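SusD superfamily protein (PDB 3HDX) probably binds polysaccharide at the outer membrane of Bacteroides thetaiotaomicron, as a homologue of the starch-binding protein SusD. Local coordinates at residues V126-T136 and M147-Y158; W431-K439 and F447-I456. All blocks are in the same frame, centred on the assembly; numbering follows the deposited sequence.

Interaction 1 (V126-T136 and M147-Y158); sequences VRIWGDVPLVT and MPRTDAQTVLSY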
loop_
_atom_site.group_PDB
_atom_site.type_symbol
_atom_site.label_atom_id
_atom_site.label_comp_id
_atom_site.label_asym_id
_atom_site.label_seq_id
_atom_site.Cartn_x
_atom_site.Cartn_y
_atom_site.Cartn_z
ATOM N N VAL A 126 3.452 11.400 -2.602
ATOM C CA VAL A 126 3.526 11.862 -4.008
ATOM C C VAL A 126 2.389 11.288 -4.846
ATOM O O VAL A 126 1.795 12.002 -5.681
ATOM C CB VAL A 126 4.928 11.618 -4.640
ATOM C CG1 VAL A 126 4.877 11.652 -6.199
ATOM C CG2 VAL A 126 5.944 12.601 -4.011
ATOM N N ARG A 127 1.995 10.037 -4.578
ATOM C CA ARG A 127 0.867 9.486 -5.320
ATOM C C ARG A 127 -0.437 10.226 -4.992
ATOM O O ARG A 127 -1.327 10.308 -5.850
ATOM C CB ARG A 127 0.637 8.013 -5.030
ATOM C CG ARG A 127 1.756 7.090 -5.492
ATOM C CD ARG A 127 1.245 5.643 -5.508
ATOM N NE ARG A 127 0.771 5.230 -4.199
ATOM C CZ ARG A 127 0.424 3.975 -3.882
ATOM N NH1 ARG A 127 0.510 2.991 -4.759
ATOM N NH2 ARG A 127 0.007 3.713 -2.668
ATOM N N ILE A 128 -0.546 10.726 -3.753
ATOM C CA ILE A 128 -1.760 11.401 -3.278
ATOM C C ILE A 128 -1.849 12.860 -3.732
ATOM O O ILE A 128 -2.880 13.275 -4.257
ATOM C CB ILE A 128 -1.915 11.253 -1.728
ATOM C CG1 ILE A 128 -2.149 9.791 -1.345
ATOM C CG2 ILE A 128 -3.045 12.118 -1.190
ATOM C CD1 ILE A 128 -2.138 9.522 0.127
ATOM N N TRP A 129 -0.791 13.616 -3.501
ATOM C CA TRP A 129 -0.777 15.063 -3.719
ATOM C C TRP A 129 0.031 15.522 -4.928
ATOM O O TRP A 129 -0.137 16.646 -5.374
ATOM C CB TRP A 129 -0.260 15.808 -2.462
ATOM C CG TRP A 129 -1.216 15.800 -1.315
ATOM C CD1 TRP A 129 -2.306 16.630 -1.141
ATOM C CD2 TRP A 129 -1.166 14.965 -0.157
ATOM N NE1 TRP A 129 -2.941 16.321 0.033
ATOM C CE2 TRP A 129 -2.256 15.304 0.656
ATOM C CE3 TRP A 129 -0.316 13.938 0.261
ATOM C CZ2 TRP A 129 -2.513 14.647 1.849
ATOM C CZ3 TRP A 129 -0.581 13.279 1.439
ATOM C CH2 TRP A 129 -1.660 13.644 2.225
ATOM N N GLY A 130 0.891 14.658 -5.466
ATOM C CA GLY A 130 1.788 15.067 -6.548
ATOM C C GLY A 130 3.002 15.783 -5.947
ATOM O O GLY A 130 3.731 15.224 -5.136
ATOM N N ASP A 131 3.192 17.047 -6.310
ATOM C CA ASP A 131 4.301 17.820 -5.803
ATOM C C ASP A 131 4.136 17.996 -4.295
ATOM O O ASP A 131 3.045 18.311 -3.821
ATOM C CB ASP A 131 4.359 19.209 -6.449
ATOM C CG ASP A 131 4.571 19.200 -7.955
ATOM O OD1 ASP A 131 4.914 18.163 -8.584
ATOM O OD2 ASP A 131 4.403 20.328 -8.522
ATOM N N VAL A 132 5.219 17.829 -3.542
ATOM C CA VAL A 132 5.196 18.016 -2.085
ATOM C C VAL A 132 6.532 18.620 -1.673
ATOM O O VAL A 132 7.555 18.372 -2.357
ATOM C CB VAL A 132 4.938 16.691 -1.287
ATOM C CG1 VAL A 132 3.597 16.062 -1.640
ATOM C CG2 VAL A 132 6.083 15.702 -1.526
ATOM N N PRO A 133 6.560 19.408 -0.564
ATOM C CA PRO A 133 7.875 19.982 -0.174
ATOM C C PRO A 133 8.921 18.902 0.189
ATOM O O PRO A 133 8.632 17.993 0.994
ATOM C CB PRO A 133 7.557 20.858 1.046
ATOM C CG PRO A 133 6.121 21.117 0.950
ATOM C CD PRO A 133 5.443 20.039 0.168
ATOM N N LEU A 134 10.085 18.978 -0.463
ATOM C CA LEU A 134 11.132 17.995 -0.212
ATOM C C LEU A 134 12.022 18.463 0.952
ATOM O O LEU A 134 12.873 19.329 0.783
ATOM C CB LEU A 134 11.937 17.729 -1.480
ATOM C CG LEU A 134 13.066 16.698 -1.326
ATOM C CD1 LEU A 134 12.636 15.350 -0.719
ATOM C CD2 LEU A 134 13.779 16.520 -2.733
ATOM N N VAL A 135 11.742 17.927 2.132
ATOM C CA VAL A 135 12.470 18.201 3.366
ATOM C C VAL A 135 13.414 17.010 3.648
ATOM O O VAL A 135 12.962 15.875 3.834
ATOM C CB VAL A 135 11.494 18.454 4.530
ATOM C CG1 VAL A 135 12.293 18.755 5.833
ATOM C CG2 VAL A 135 10.495 19.596 4.178
ATOM N N THR A 136 14.712 17.276 3.751
ATOM C CA THR A 136 15.735 16.222 3.902
ATOM C C THR A 136 16.489 16.278 5.247
ATOM O O THR A 136 17.534 15.613 5.424
ATOM C CB THR A 136 16.764 16.378 2.727
ATOM O OG1 THR A 136 17.382 17.668 2.844
ATOM C CG2 THR A 136 16.069 16.257 1.361
HETATM N N MSE A 147 9.382 26.777 2.244
HETATM C CA MSE A 147 9.777 26.346 0.912
HETATM C C MSE A 147 8.534 25.954 0.123
HETATM O O MSE A 147 7.510 25.603 0.731
HETATM C CB MSE A 147 10.755 25.141 1.030
HETATM C CG MSE A 147 10.130 23.878 1.611
HETATM SE SE MSE A 147 11.230 22.311 1.506
HETATM C CE MSE A 147 11.465 22.262 -0.370
ATOM N N PRO A 148 8.621 25.971 -1.210
ATOM C CA PRO A 148 7.502 25.563 -2.002
ATOM C C PRO A 148 7.387 24.021 -2.077
ATOM O O PRO A 148 8.239 23.258 -1.603
ATOM C CB PRO A 148 7.818 26.167 -3.363
ATOM C CG PRO A 148 9.315 26.072 -3.423
ATOM C CD PRO A 148 9.771 26.364 -2.059
ATOM N N ARG A 149 6.314 23.599 -2.695
ATOM C CA ARG A 149 6.166 22.203 -3.094
ATOM C C ARG A 149 7.275 21.918 -4.116
ATOM O O ARG A 149 7.600 22.772 -4.976
ATOM C CB ARG A 149 4.778 21.985 -3.697
ATOM C CG ARG A 149 3.667 22.248 -2.695
ATOM C CD ARG A 149 2.307 22.287 -3.314
ATOM N NE ARG A 149 1.924 20.965 -3.793
ATOM C CZ ARG A 149 0.887 20.702 -4.569
ATOM N NH1 ARG A 149 0.066 21.679 -4.995
ATOM N NH2 ARG A 149 0.706 19.454 -4.977
ATOM N N THR A 150 7.879 20.748 -3.995
ATOM C CA THR A 150 8.955 20.304 -4.892
ATOM C C THR A 150 8.348 19.425 -5.971
ATOM O O THR A 150 7.447 18.640 -5.684
ATOM C CB THR A 150 10.025 19.521 -4.095
ATOM O OG1 THR A 150 10.468 20.325 -2.984
ATOM C CG2 THR A 150 11.240 19.118 -4.992
ATOM N N ASP A 151 8.867 19.552 -7.191
ATOM C CA ASP A 151 8.417 18.733 -8.302
ATOM C C ASP A 151 8.390 17.238 -7.893
ATOM O O ASP A 151 9.355 16.725 -7.313
ATOM C CB ASP A 151 9.358 18.902 -9.489
ATOM C CG ASP A 151 8.860 18.214 -10.684
ATOM O OD1 ASP A 151 8.000 18.766 -11.381
ATOM O OD2 ASP A 151 9.315 17.102 -10.929
ATOM N N ALA A 152 7.283 16.570 -8.178
ATOM C CA ALA A 152 7.103 15.151 -7.830
ATOM C C ALA A 152 8.254 14.303 -8.351
ATOM O O ALA A 152 8.688 13.408 -7.642
ATOM C CB ALA A 152 5.785 14.628 -8.379
ATOM N N GLN A 153 8.730 14.554 -9.582
ATOM C CA GLN A 153 9.853 13.777 -10.141
ATOM C C GLN A 153 11.099 13.895 -9.266
ATOM O O GLN A 153 11.808 12.899 -9.022
ATOM C CB GLN A 153 10.170 14.205 -11.567
ATOM C CG GLN A 153 11.150 13.301 -12.279
ATOM C CD GLN A 153 11.308 13.664 -13.734
ATOM O OE1 GLN A 153 10.816 14.697 -14.201
ATOM N NE2 GLN A 153 12.005 12.828 -14.455
ATOM N N THR A 154 11.368 15.110 -8.779
ATOM C CA THR A 154 12.525 15.353 -7.901
ATOM C C THR A 154 12.385 14.590 -6.581
ATOM O O THR A 154 13.349 14.007 -6.073
ATOM C CB THR A 154 12.699 16.855 -7.671
ATOM O OG1 THR A 154 12.830 17.474 -8.970
ATOM C CG2 THR A 154 13.897 17.159 -6.796
ATOM N N VAL A 155 11.164 14.585 -6.037
ATOM C CA VAL A 155 10.902 13.877 -4.787
ATOM C C VAL A 155 11.098 12.364 -5.001
ATOM O O VAL A 155 11.715 11.674 -4.178
ATOM C CB VAL A 155 9.493 14.197 -4.241
ATOM C CG1 VAL A 155 9.220 13.390 -3.017
ATOM C CG2 VAL A 155 9.321 15.709 -3.980
ATOM N N LEU A 156 10.585 11.840 -6.107
ATOM C CA LEU A 156 10.736 10.401 -6.370
ATOM C C LEU A 156 12.195 10.039 -6.621
ATOM O O LEU A 156 12.649 8.961 -6.219
ATOM C CB LEU A 156 9.814 9.989 -7.523
ATOM C CG LEU A 156 8.323 10.096 -7.186
ATOM C CD1 LEU A 156 7.487 9.670 -8.406
ATOM C CD2 LEU A 156 7.929 9.267 -5.948
ATOM N N SER A 157 12.960 10.913 -7.280
ATOM C CA SER A 157 14.394 10.630 -7.461
ATOM C C SER A 157 15.129 10.569 -6.108
ATOM O O SER A 157 16.003 9.717 -5.906
ATOM C CB SER A 157 15.086 11.686 -8.332
ATOM O OG SER A 157 14.649 11.624 -9.655
ATOM N N TYR A 158 14.739 11.427 -5.179
ATOM C CA TYR A 158 15.280 11.373 -3.813
ATOM C C TYR A 158 14.883 10.034 -3.154
ATOM O O TYR A 158 15.760 9.313 -2.608
ATOM C CB TYR A 158 14.763 12.573 -2.978
ATOM C CG TYR A 158 15.064 12.499 -1.501
ATOM C CD1 TYR A 158 16.307 12.847 -1.010
ATOM C CD2 TYR A 158 14.093 12.063 -0.606
ATOM C CE1 TYR A 158 16.581 12.832 0.334
ATOM C CE2 TYR A 158 14.336 12.053 0.741
ATOM C CZ TYR A 158 15.596 12.416 1.215
ATOM O OH TYR A 158 15.842 12.381 2.558
HETATM O O HOH W 1 5.455 18.154 -11.133
HETATM O O HOH W 2 18.093 13.431 3.489
#

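Interaction 2 (W431-K439 and F447-I456); sequences WYDLVRRQK and FLRLISSGGI. With EDO (1,2-ethanediol), chain D.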
loop_
_atom_site.group_PDB
_atom_site.type_symbol
_atom_site.label_atom_id
_atom_site.label_comp_id
_atom_site.label_asym_id
_atom_site.label_seq_id
_atom_site.Cartn_x
_atom_site.Cartn_y
_atom_site.Cartn_z
ATOM N N TRP A 431 -7.396 2.594 -7.179
ATOM C CA TRP A 431 -7.297 3.960 -7.732
ATOM C C TRP A 431 -5.938 4.183 -8.424
ATOM O O TRP A 431 -5.880 4.651 -9.553
ATOM C CB TRP A 431 -7.527 5.018 -6.640
ATOM C CG TRP A 431 -7.105 6.366 -7.101
ATOM C CD1 TRP A 431 -6.003 7.036 -6.697
ATOM C CD2 TRP A 431 -7.690 7.140 -8.164
ATOM N NE1 TRP A 431 -5.869 8.201 -7.417
ATOM C CE2 TRP A 431 -6.896 8.291 -8.327
ATOM C CE3 TRP A 431 -8.798 6.973 -8.973
ATOM C CZ2 TRP A 431 -7.199 9.291 -9.263
ATOM C CZ3 TRP A 431 -9.106 7.951 -9.922
ATOM C CH2 TRP A 431 -8.309 9.100 -10.056
ATOM N N TYR A 432 -4.853 3.833 -7.748
ATOM C CA TYR A 432 -3.518 4.006 -8.316
ATOM C C TYR A 432 -3.359 3.144 -9.590
ATOM O O TYR A 432 -2.794 3.586 -10.584
ATOM C CB TYR A 432 -2.439 3.688 -7.288
ATOM C CG TYR A 432 -2.616 4.424 -6.004
ATOM C CD1 TYR A 432 -2.489 5.811 -5.959
ATOM C CD2 TYR A 432 -3.016 3.754 -4.845
ATOM C CE1 TYR A 432 -2.711 6.499 -4.786
ATOM C CE2 TYR A 432 -3.231 4.429 -3.655
ATOM C CZ TYR A 432 -3.087 5.812 -3.631
ATOM O OH TYR A 432 -3.264 6.497 -2.440
ATOM N N ASP A 433 -3.880 1.924 -9.526
ATOM C CA ASP A 433 -3.907 1.021 -10.661
ATOM C C ASP A 433 -4.692 1.610 -11.826
ATOM O O ASP A 433 -4.277 1.492 -12.985
ATOM C CB ASP A 433 -4.511 -0.321 -10.280
ATOM C CG ASP A 433 -3.585 -1.173 -9.413
ATOM O OD1 ASP A 433 -2.426 -0.804 -9.137
ATOM O OD2 ASP A 433 -4.022 -2.269 -9.007
ATOM N N LEU A 434 -5.810 2.307 -11.542
ATOM C CA LEU A 434 -6.598 2.918 -12.641
ATOM C C LEU A 434 -5.773 3.960 -13.374
ATOM O O LEU A 434 -5.863 4.055 -14.608
ATOM C CB LEU A 434 -7.880 3.550 -12.085
ATOM C CG LEU A 434 -9.057 2.593 -11.919
ATOM C CD1 LEU A 434 -10.152 3.274 -11.104
ATOM C CD2 LEU A 434 -9.599 2.177 -13.293
ATOM N N VAL A 435 -4.983 4.726 -12.609
ATOM C CA VAL A 435 -4.107 5.758 -13.200
ATOM C C VAL A 435 -2.996 5.095 -14.045
ATOM O O VAL A 435 -2.791 5.458 -15.199
ATOM C CB VAL A 435 -3.535 6.720 -12.120
ATOM C CG1 VAL A 435 -2.499 7.687 -12.729
ATOM C CG2 VAL A 435 -4.669 7.499 -11.375
ATOM N N ARG A 436 -2.287 4.099 -13.489
ATOM C CA ARG A 436 -1.220 3.441 -14.290
ATOM C C ARG A 436 -1.828 2.781 -15.536
ATOM O O ARG A 436 -1.261 2.845 -16.616
ATOM C CB ARG A 436 -0.458 2.395 -13.479
ATOM C CG ARG A 436 0.296 2.965 -12.291
ATOM C CD ARG A 436 1.443 2.069 -11.832
ATOM N NE ARG A 436 1.030 0.678 -11.784
ATOM C CZ ARG A 436 0.191 0.173 -10.874
ATOM N NH1 ARG A 436 -0.233 0.893 -9.820
ATOM N NH2 ARG A 436 -0.219 -1.090 -11.019
ATOM N N ARG A 437 -2.971 2.120 -15.362
ATOM C CA ARG A 437 -3.690 1.530 -16.495
ATOM C C ARG A 437 -4.023 2.567 -17.559
ATOM O O ARG A 437 -3.775 2.319 -18.739
ATOM C CB ARG A 437 -4.991 0.883 -16.018
ATOM C CG ARG A 437 -5.826 0.213 -17.115
ATOM C CD ARG A 437 -7.260 0.001 -16.719
ATOM N NE ARG A 437 -8.030 -0.497 -17.864
ATOM C CZ ARG A 437 -8.401 0.241 -18.898
ATOM N NH1 ARG A 437 -8.147 1.550 -18.933
ATOM N NH2 ARG A 437 -9.078 -0.317 -19.898
ATOM N N GLN A 438 -4.511 3.732 -17.139
ATOM C CA GLN A 438 -4.889 4.731 -18.122
ATOM C C GLN A 438 -3.692 5.231 -18.929
ATOM O O GLN A 438 -3.782 5.454 -20.136
ATOM C CB GLN A 438 -5.614 5.895 -17.466
ATOM C CG GLN A 438 -6.168 6.890 -18.508
ATOM C CD GLN A 438 -7.068 6.251 -19.583
ATOM O OE1 GLN A 438 -6.974 6.628 -20.764
ATOM N NE2 GLN A 438 -7.965 5.316 -19.180
ATOM N N LYS A 439 -2.567 5.386 -18.258
ATOM C CA LYS A 439 -1.347 5.836 -18.925
ATOM C C LYS A 439 -0.870 4.895 -20.005
ATOM O O LYS A 439 -0.309 5.336 -21.014
ATOM C CB LYS A 439 -0.255 6.134 -17.895
ATOM C CG LYS A 439 -0.594 7.373 -16.979
ATOM C CD LYS A 439 0.291 7.477 -15.733
ATOM C CE LYS A 439 1.746 7.766 -16.079
ATOM N NZ LYS A 439 2.595 7.693 -14.833
ATOM N N PHE A 447 -10.283 10.865 -18.749
ATOM C CA PHE A 447 -9.359 10.420 -17.693
ATOM C C PHE A 447 -7.938 10.938 -18.020
ATOM O O PHE A 447 -7.235 11.405 -17.132
ATOM C CB PHE A 447 -9.398 8.895 -17.591
ATOM C CG PHE A 447 -8.866 8.307 -16.302
ATOM C CD1 PHE A 447 -8.127 9.019 -15.343
ATOM C CD2 PHE A 447 -9.104 6.956 -16.063
ATOM C CE1 PHE A 447 -7.657 8.389 -14.206
ATOM C CE2 PHE A 447 -8.629 6.333 -14.903
ATOM C CZ PHE A 447 -7.921 7.065 -13.985
ATOM N N LEU A 448 -7.506 10.872 -19.278
ATOM C CA LEU A 448 -6.170 11.437 -19.636
ATOM C C LEU A 448 -6.083 12.927 -19.290
ATOM O O LEU A 448 -5.049 13.409 -18.809
ATOM C CB LEU A 448 -5.836 11.190 -21.109
ATOM C CG LEU A 448 -5.602 9.744 -21.513
ATOM C CD1 LEU A 448 -5.658 9.615 -23.059
ATOM C CD2 LEU A 448 -4.249 9.275 -20.899
ATOM N N ARG A 449 -7.187 13.652 -19.481
ATOM C CA ARG A 449 -7.200 15.090 -19.112
ATOM C C ARG A 449 -7.159 15.242 -17.603
ATOM O O ARG A 449 -6.527 16.147 -17.101
ATOM C CB ARG A 449 -8.384 15.795 -19.740
ATOM C CG ARG A 449 -8.578 17.251 -19.348
ATOM C CD ARG A 449 -9.502 17.321 -18.193
ATOM N NE ARG A 449 -9.725 18.685 -17.771
ATOM C CZ ARG A 449 -10.615 19.017 -16.837
ATOM N NH1 ARG A 449 -11.377 18.097 -16.216
ATOM N NH2 ARG A 449 -10.744 20.298 -16.537
ATOM N N LEU A 450 -7.876 14.388 -16.869
ATOM C CA LEU A 450 -7.811 14.407 -15.403
ATOM C C LEU A 450 -6.366 14.208 -14.919
ATOM O O LEU A 450 -5.929 14.863 -13.964
ATOM C CB LEU A 450 -8.719 13.324 -14.823
ATOM C CG LEU A 450 -9.029 13.404 -13.328
ATOM C CD1 LEU A 450 -9.977 14.563 -13.003
ATOM C CD2 LEU A 450 -9.672 12.128 -12.847
ATOM N N ILE A 451 -5.615 13.345 -15.605
ATOM C CA ILE A 451 -4.204 13.090 -15.251
ATOM C C ILE A 451 -3.366 14.333 -15.532
ATOM O O ILE A 451 -2.662 14.819 -14.643
ATOM C CB ILE A 451 -3.631 11.879 -16.008
ATOM C CG1 ILE A 451 -4.309 10.582 -15.527
ATOM C CG2 ILE A 451 -2.090 11.775 -15.826
ATOM C CD1 ILE A 451 -4.118 9.386 -16.454
ATOM N N SER A 452 -3.476 14.873 -16.748
ATOM C CA SER A 452 -2.650 16.025 -17.128
ATOM C C SER A 452 -2.977 17.296 -16.337
ATOM O O SER A 452 -2.086 18.120 -16.077
ATOM C CB SER A 452 -2.738 16.289 -18.625
ATOM O OG SER A 452 -4.030 16.688 -19.009
ATOM N N SER A 453 -4.248 17.438 -15.948
ATOM C CA SER A 453 -4.711 18.622 -15.238
ATOM C C SER A 453 -4.478 18.548 -13.731
ATOM O O SER A 453 -4.719 19.521 -13.033
ATOM C CB SER A 453 -6.187 18.888 -15.517
ATOM O OG SER A 453 -6.992 17.850 -14.978
ATOM N N GLY A 454 -4.025 17.404 -13.206
ATOM C CA GLY A 454 -3.820 17.287 -11.776
ATOM C C GLY A 454 -5.035 16.909 -10.977
ATOM O O GLY A 454 -4.945 16.851 -9.757
ATOM N N GLY A 455 -6.150 16.581 -11.644
ATOM C CA GLY A 455 -7.346 16.120 -10.958
ATOM C C GLY A 455 -7.282 14.721 -10.392
ATOM O O GLY A 455 -8.217 14.290 -9.726
ATOM N N ILE A 456 -6.167 14.037 -10.650
ATOM C CA ILE A 456 -5.866 12.729 -10.055
ATOM C C ILE A 456 -5.224 12.866 -8.677
ATOM O O ILE A 456 -4.993 11.840 -8.000
ATOM C CB ILE A 456 -4.941 11.864 -10.946
ATOM C CG1 ILE A 456 -3.597 12.562 -11.239
ATOM C CG2 ILE A 456 -5.715 11.395 -12.207
ATOM C CD1 ILE A 456 -2.514 11.599 -11.720
HETATM C C1 EDO D . 1.140 9.848 -12.044
HETATM O O1 EDO D . 1.243 8.486 -12.499
HETATM C C2 EDO D . 0.684 10.690 -13.219
HETATM O O2 EDO D . 1.618 10.546 -14.307
HETATM O O HOH W 3 -4.055 10.119 -5.928
HETATM O O HOH W 4 -3.121 9.654 -7.977
#

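Interaction 1 (V126-T136 and M147-Y158)
Val126, in the last turn of helix 104-129, presses both of its methyls on the first turns of helix 152-169: CG2 lies 3.5 Å from CG1 of Val155, while CG1 lodges between CB of Ala152 and CD2 of Leu156. Val155 is shared, its CG2 also meeting CG2 of Val132 where the chain has left the helix. Farther out, Leu134 lays CD1 over a face of the Tyr158 ring, a CH-pi contact 4.0 Å from the centroid; chi1 of -180° carries CG out toward helix 152-169, and the bend at chi2 (52°) lays CD1 on the ring. Thr136 CG2 touches the same ring at CE1, and a water joins the tyrosine hydroxyl to the carbonyl of Thr136.

The backbones meet in a single antiparallel bridge, Val132 with Thr150. Thr150 N gives the stronger bond, 2.9 Å to Val132 O, and the return bond is weak. Thr150 adds its hydroxyl, OG1 accepting from Leu134 N at 2.9 Å. At the polar edge Arg149 turns its guanidinium side-on, NE and NH2 both donating to Asp131 O, at 2.9 and 2.8 Å, nearly in the guanidinium plane; NH1 goes on to the carbonyl of Glu472. A methionine here would probably leave the Asp131 carbonyl without either donor and cut the link to Glu472. Asp131 OD1 takes Ala152 N at 2.9 Å, and a water donates to this oxygen too. The charged groups of Asp131 and Arg149 thus take main-chain partners rather than each other, consistent with a defined path out of one helix and into the next.

Interaction 2 (W431-K439 and F447-I456)
Two consecutive helices, 430-441 and 445-453, turn steeply on each other here: the short segments run at 106° with their axes 10.2 Å apart at closest approach. Phe447 is the knob, set in a hole formed by Trp431, Leu434, Val435 and Gln438. Its CG stands anti to the backbone N (chi1 -161°), which carries the ring across to the first helix. There the aliphatic part of Gln438 covers one face, CB 4.0 Å from the centroid in a CH-pi contact, and CB of Leu434 comes at the edge.

The amide of Gln438 lies 34° from the ring plane. Its polar atoms are held by the turn between the helices, NE2 by the Asp443 carboxylate and OE1 by Asn444 N, so that the amide is fixed while its carbons pack. OE1 also rests against CG of Leu448, at 3.5 Å, and Gln438 CG meets CD1 of Ile451 at 3.8 Å.

Beyond the second helix, which Gly454 ends in a Schellman motif, Ile456 folds back to Trp431. Its CB lies 3.8 Å from CZ2 of the indole, and water, modelled at two positions too close to be filled at once, links Trp431 NE1 to Ile456 O. CD1 of Ile456 reaches CG1 of Val435 at 4.0 Å. A 1,2-ethanediol, probably from the crystallisation liquor, sits beside them, both hydroxyl oxygens accepting from Lys439 NZ, O1 at 2.8 Å. Between 431-439 and 447-456 there is no direct hydrogen bond; a single knob in a four-residue hole joins this helix-turn-helix pair of the SusD family region, a member of the TPR clan.

Overall arrangement
Interaction 1 comes wholly before interaction 2 in the sequence, the first in the starch-binding-associated region and the second in the SusD family region, yet their centres lie only about 18 Å apart and they touch. Arg127, on helix 104-129, makes a cation-pi contact with Tyr432 of helix 430-441, NH2 coming 3.5 Å from CE2; Ile128 CG1 lies 3.6 Å from the tyrosine OH. Trp209 of helix 196-209 packs on both Arg127 and Tyr432, and on Val435 as well, while its carbonyl also binds the ethanediol of interaction 2. The last turn of helix 104-129 therefore serves both: Val126 packs on helix 152-169, Arg127 and Ile128 on helix 430-441. No polysaccharide is present to relate either contact to a binding site.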